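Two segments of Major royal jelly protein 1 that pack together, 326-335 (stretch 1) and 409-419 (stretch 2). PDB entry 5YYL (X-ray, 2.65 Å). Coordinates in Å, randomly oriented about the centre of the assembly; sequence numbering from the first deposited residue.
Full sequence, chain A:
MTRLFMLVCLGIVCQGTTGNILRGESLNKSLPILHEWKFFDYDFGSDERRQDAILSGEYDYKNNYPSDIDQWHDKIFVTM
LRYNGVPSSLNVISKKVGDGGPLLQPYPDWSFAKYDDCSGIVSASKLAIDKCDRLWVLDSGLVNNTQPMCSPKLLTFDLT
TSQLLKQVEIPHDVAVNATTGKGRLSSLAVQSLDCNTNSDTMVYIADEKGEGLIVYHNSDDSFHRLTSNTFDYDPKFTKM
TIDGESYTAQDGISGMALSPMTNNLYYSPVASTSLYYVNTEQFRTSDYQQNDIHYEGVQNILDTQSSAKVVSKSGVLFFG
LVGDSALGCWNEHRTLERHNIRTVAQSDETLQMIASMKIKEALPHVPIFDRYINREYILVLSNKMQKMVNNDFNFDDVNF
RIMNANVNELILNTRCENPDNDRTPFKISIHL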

# COMPACT_ATOMS: atom_id res chain seq x y z
N ALA A 326 32.87 23.20 21.13
CA ALA A 326 31.63 22.64 21.64
C ALA A 326 30.45 23.40 21.10
O ALA A 326 30.60 24.45 20.45
CB ALA A 326 31.63 22.70 23.15
N LEU A 327 29.28 22.83 21.35
CA LEU A 327 28.02 23.45 21.02
C LEU A 327 27.30 23.66 22.34
O LEU A 327 27.21 22.74 23.14
CB LEU A 327 27.22 22.54 20.09
CG LEU A 327 25.78 22.94 19.72
CD1 LEU A 327 25.73 24.35 19.17
CD2 LEU A 327 25.20 21.91 18.76
N GLY A 328 26.81 24.86 22.55
CA GLY A 328 26.08 25.21 23.77
C GLY A 328 24.66 25.58 23.44
O GLY A 328 24.35 25.88 22.28
N CYS A 329 23.81 25.55 24.45
CA CYS A 329 22.43 25.98 24.27
C CYS A 329 21.93 26.82 25.43
O CYS A 329 22.56 26.87 26.47
CB CYS A 329 21.49 24.78 24.04
SG CYS A 329 21.53 23.57 25.37
N TRP A 330 20.79 27.46 25.21
CA TRP A 330 20.11 28.26 26.21
C TRP A 330 18.66 28.45 25.78
O TRP A 330 18.42 28.89 24.66
CB TRP A 330 20.79 29.60 26.37
CG TRP A 330 20.00 30.56 27.18
CD1 TRP A 330 19.83 30.54 28.51
CD2 TRP A 330 19.26 31.69 26.69
NE1 TRP A 330 19.03 31.59 28.91
CE2 TRP A 330 18.66 32.31 27.81
CE3 TRP A 330 19.03 32.23 25.43
CZ2 TRP A 330 17.85 33.43 27.70
CZ3 TRP A 330 18.22 33.37 25.32
CH2 TRP A 330 17.65 33.95 26.45
N ASN A 331 17.71 28.14 26.66
CA ASN A 331 16.29 28.30 26.38
C ASN A 331 15.87 29.74 26.67
O ASN A 331 16.23 30.31 27.71
CB ASN A 331 15.46 27.33 27.21
CG ASN A 331 14.06 27.13 26.65
OD1 ASN A 331 13.30 28.10 26.47
ND2 ASN A 331 13.69 25.85 26.39
N GLU A 332 15.10 30.33 25.75
CA GLU A 332 14.64 31.71 25.90
C GLU A 332 13.60 31.87 27.00
O GLU A 332 13.44 32.98 27.54
CB GLU A 332 14.03 32.23 24.61
CG GLU A 332 15.02 32.49 23.49
CD GLU A 332 14.34 33.10 22.29
OE1 GLU A 332 13.61 32.35 21.57
OE2 GLU A 332 14.48 34.32 22.09
N HIS A 333 12.87 30.78 27.30
CA HIS A 333 11.93 30.76 28.42
C HIS A 333 12.60 30.99 29.78
O HIS A 333 11.99 31.56 30.68
CB HIS A 333 11.14 29.44 28.45
CG HIS A 333 10.26 29.24 27.26
ND1 HIS A 333 10.51 28.28 26.30
CD2 HIS A 333 9.14 29.88 26.86
CE1 HIS A 333 9.57 28.34 25.36
NE2 HIS A 333 8.72 29.29 25.69
N ARG A 334 13.85 30.55 29.92
CA ARG A 334 14.62 30.75 31.14
C ARG A 334 15.30 32.11 31.11
O ARG A 334 15.28 32.82 30.09
CB ARG A 334 15.69 29.67 31.33
CG ARG A 334 15.23 28.24 31.19
CD ARG A 334 14.86 27.53 32.48
NE ARG A 334 14.68 26.10 32.18
CZ ARG A 334 14.60 25.12 33.08
NH1 ARG A 334 14.69 25.37 34.39
NH2 ARG A 334 14.45 23.86 32.65
N THR A 335 15.88 32.48 32.25
CA THR A 335 16.57 33.75 32.41
C THR A 335 18.00 33.61 31.89
O THR A 335 18.64 32.57 32.08
CB THR A 335 16.59 34.20 33.89
OG1 THR A 335 17.33 33.26 34.68
CG2 THR A 335 15.17 34.34 34.45
N GLU A 409 16.05 15.60 20.98
CA GLU A 409 16.99 14.57 21.48
C GLU A 409 18.30 15.16 22.07
O GLU A 409 18.91 14.57 22.96
CB GLU A 409 17.32 13.56 20.36
CG GLU A 409 17.70 12.16 20.85
CD GLU A 409 17.76 11.08 19.75
OE1 GLU A 409 18.61 10.15 19.87
OE2 GLU A 409 16.95 11.10 18.78
N LEU A 410 18.72 16.31 21.58
CA LEU A 410 19.99 16.93 21.98
C LEU A 410 19.86 17.57 23.37
O LEU A 410 20.77 17.48 24.18
CB LEU A 410 20.40 17.96 20.91
CG LEU A 410 21.82 18.45 20.64
CD1 LEU A 410 22.85 17.34 20.65
CD2 LEU A 410 21.86 19.19 19.31
N ILE A 411 18.71 18.17 23.63
CA ILE A 411 18.47 18.93 24.85
C ILE A 411 17.61 18.22 25.92
O ILE A 411 17.50 18.71 27.04
CB ILE A 411 17.81 20.29 24.54
CG1 ILE A 411 16.37 20.12 24.00
CG2 ILE A 411 18.68 21.08 23.59
CD1 ILE A 411 15.74 21.39 23.47
N LEU A 412 17.02 17.06 25.59
CA LEU A 412 16.14 16.32 26.49
C LEU A 412 16.83 16.03 27.81
O LEU A 412 17.98 15.61 27.82
CB LEU A 412 15.72 14.97 25.87
CG LEU A 412 14.67 14.15 26.63
CD1 LEU A 412 13.32 14.86 26.66
CD2 LEU A 412 14.54 12.78 25.98
N ASN A 413 16.10 16.22 28.91
CA ASN A 413 16.64 16.08 30.28
C ASN A 413 17.86 17.00 30.53
O ASN A 413 18.85 16.58 31.17
CB ASN A 413 17.02 14.61 30.58
CG ASN A 413 15.91 13.62 30.26
OD1 ASN A 413 14.74 13.93 30.40
ND2 ASN A 413 16.29 12.41 29.85
N THR A 414 17.81 18.23 30.00
CA THR A 414 18.83 19.25 30.28
C THR A 414 18.12 20.57 30.49
O THR A 414 16.96 20.70 30.11
CB THR A 414 19.89 19.44 29.14
OG1 THR A 414 19.35 20.20 28.06
CG2 THR A 414 20.40 18.09 28.60
N ARG A 415 18.83 21.55 31.04
CA ARG A 415 18.21 22.84 31.35
C ARG A 415 17.67 23.55 30.13
O ARG A 415 16.78 24.39 30.25
CB ARG A 415 19.15 23.76 32.14
CG ARG A 415 18.43 24.81 33.00
CD ARG A 415 18.34 24.43 34.48
NE ARG A 415 17.82 25.53 35.30
N CYS A 416 18.19 23.21 28.95
CA CYS A 416 17.72 23.75 27.67
C CYS A 416 16.36 23.27 27.19
O CYS A 416 15.77 23.92 26.33
CB CYS A 416 18.75 23.46 26.58
SG CYS A 416 20.32 24.34 26.82
N GLU A 417 15.85 22.15 27.72
CA GLU A 417 14.63 21.55 27.16
C GLU A 417 13.38 22.39 27.37
O GLU A 417 13.31 23.19 28.29
CB GLU A 417 14.38 20.13 27.68
CG GLU A 417 13.82 20.00 29.09
CD GLU A 417 13.56 18.54 29.46
OE1 GLU A 417 12.84 17.83 28.71
OE2 GLU A 417 14.06 18.09 30.51
N ASN A 418 12.42 22.20 26.47
CA ASN A 418 11.06 22.69 26.67
C ASN A 418 10.26 21.56 27.35
O ASN A 418 10.57 20.38 27.17
CB ASN A 418 10.40 23.08 25.34
CG ASN A 418 10.95 24.36 24.79
OD1 ASN A 418 10.86 25.40 25.42
ND2 ASN A 418 11.53 24.29 23.60
N PRO A 419 9.23 21.92 28.13
CA PRO A 419 8.51 20.91 28.90
C PRO A 419 7.82 19.87 28.01
O PRO A 419 7.10 20.24 27.08
CB PRO A 419 7.47 21.73 29.68
CG PRO A 419 7.92 23.16 29.59
CD PRO A 419 8.61 23.25 28.26

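A disulfide between Cys 329 and Cys 416 fastens the strand of the first stretch to the loop that follows the helix in the second. The SG atoms of Cys 329 and Cys 416 lie 2.0 Å apart with a chi3 of 99°, close to the value preferred by an unstrained disulfide. The two half-cystines reach the bond differently: Cys 329, in the p rotamer, has its CA-to-CB bond directed toward the loop, whereas that of Cys 416 runs sideways and its m rotamer brings the sulfur to the strand. Cys 416 sits within the type I turn from Thr 414 to Glu 417, which is closed by a backbone hydrogen bond from Glu 417 N to Thr 414 O (3.0 Å).

Two residues along the strand, Asn 331 also points toward the loop. With chi1 at -161° (t) and chi2 at -57°, its amide is used at both ends. ND2 of Asn 331 donates to O of Cys 416 (2.8 Å) and, almost linearly at 175°, to OD1 of Asn 418 (3.0 Å), while OD1 of Asn 331 accepts from N of His 333 (2.8 Å), tying the amide to the bend that ends the strand. The side chain of Asn 418 leaves its backbone sideways, but its m rotamer carries OD1 to this site, where it also lies near the plane of the His 333 ring, at its edge.

Apolar contacts accompany the disulfide: its sulfur SG of Cys 329 lies 4.2 Å from CG2 of Ile 411, and two residues back along the strand from Cys 329, CD2 of Leu 327 meets CD2 of Leu 410 at 4.3 Å.

At the exposed margin, CD of Arg 415 covers one face of the Arg 334 guanidinium. NH1 of Arg 334 and NE of Arg 415 are 3.3 Å apart without a hydrogen bond, an approach of like charges.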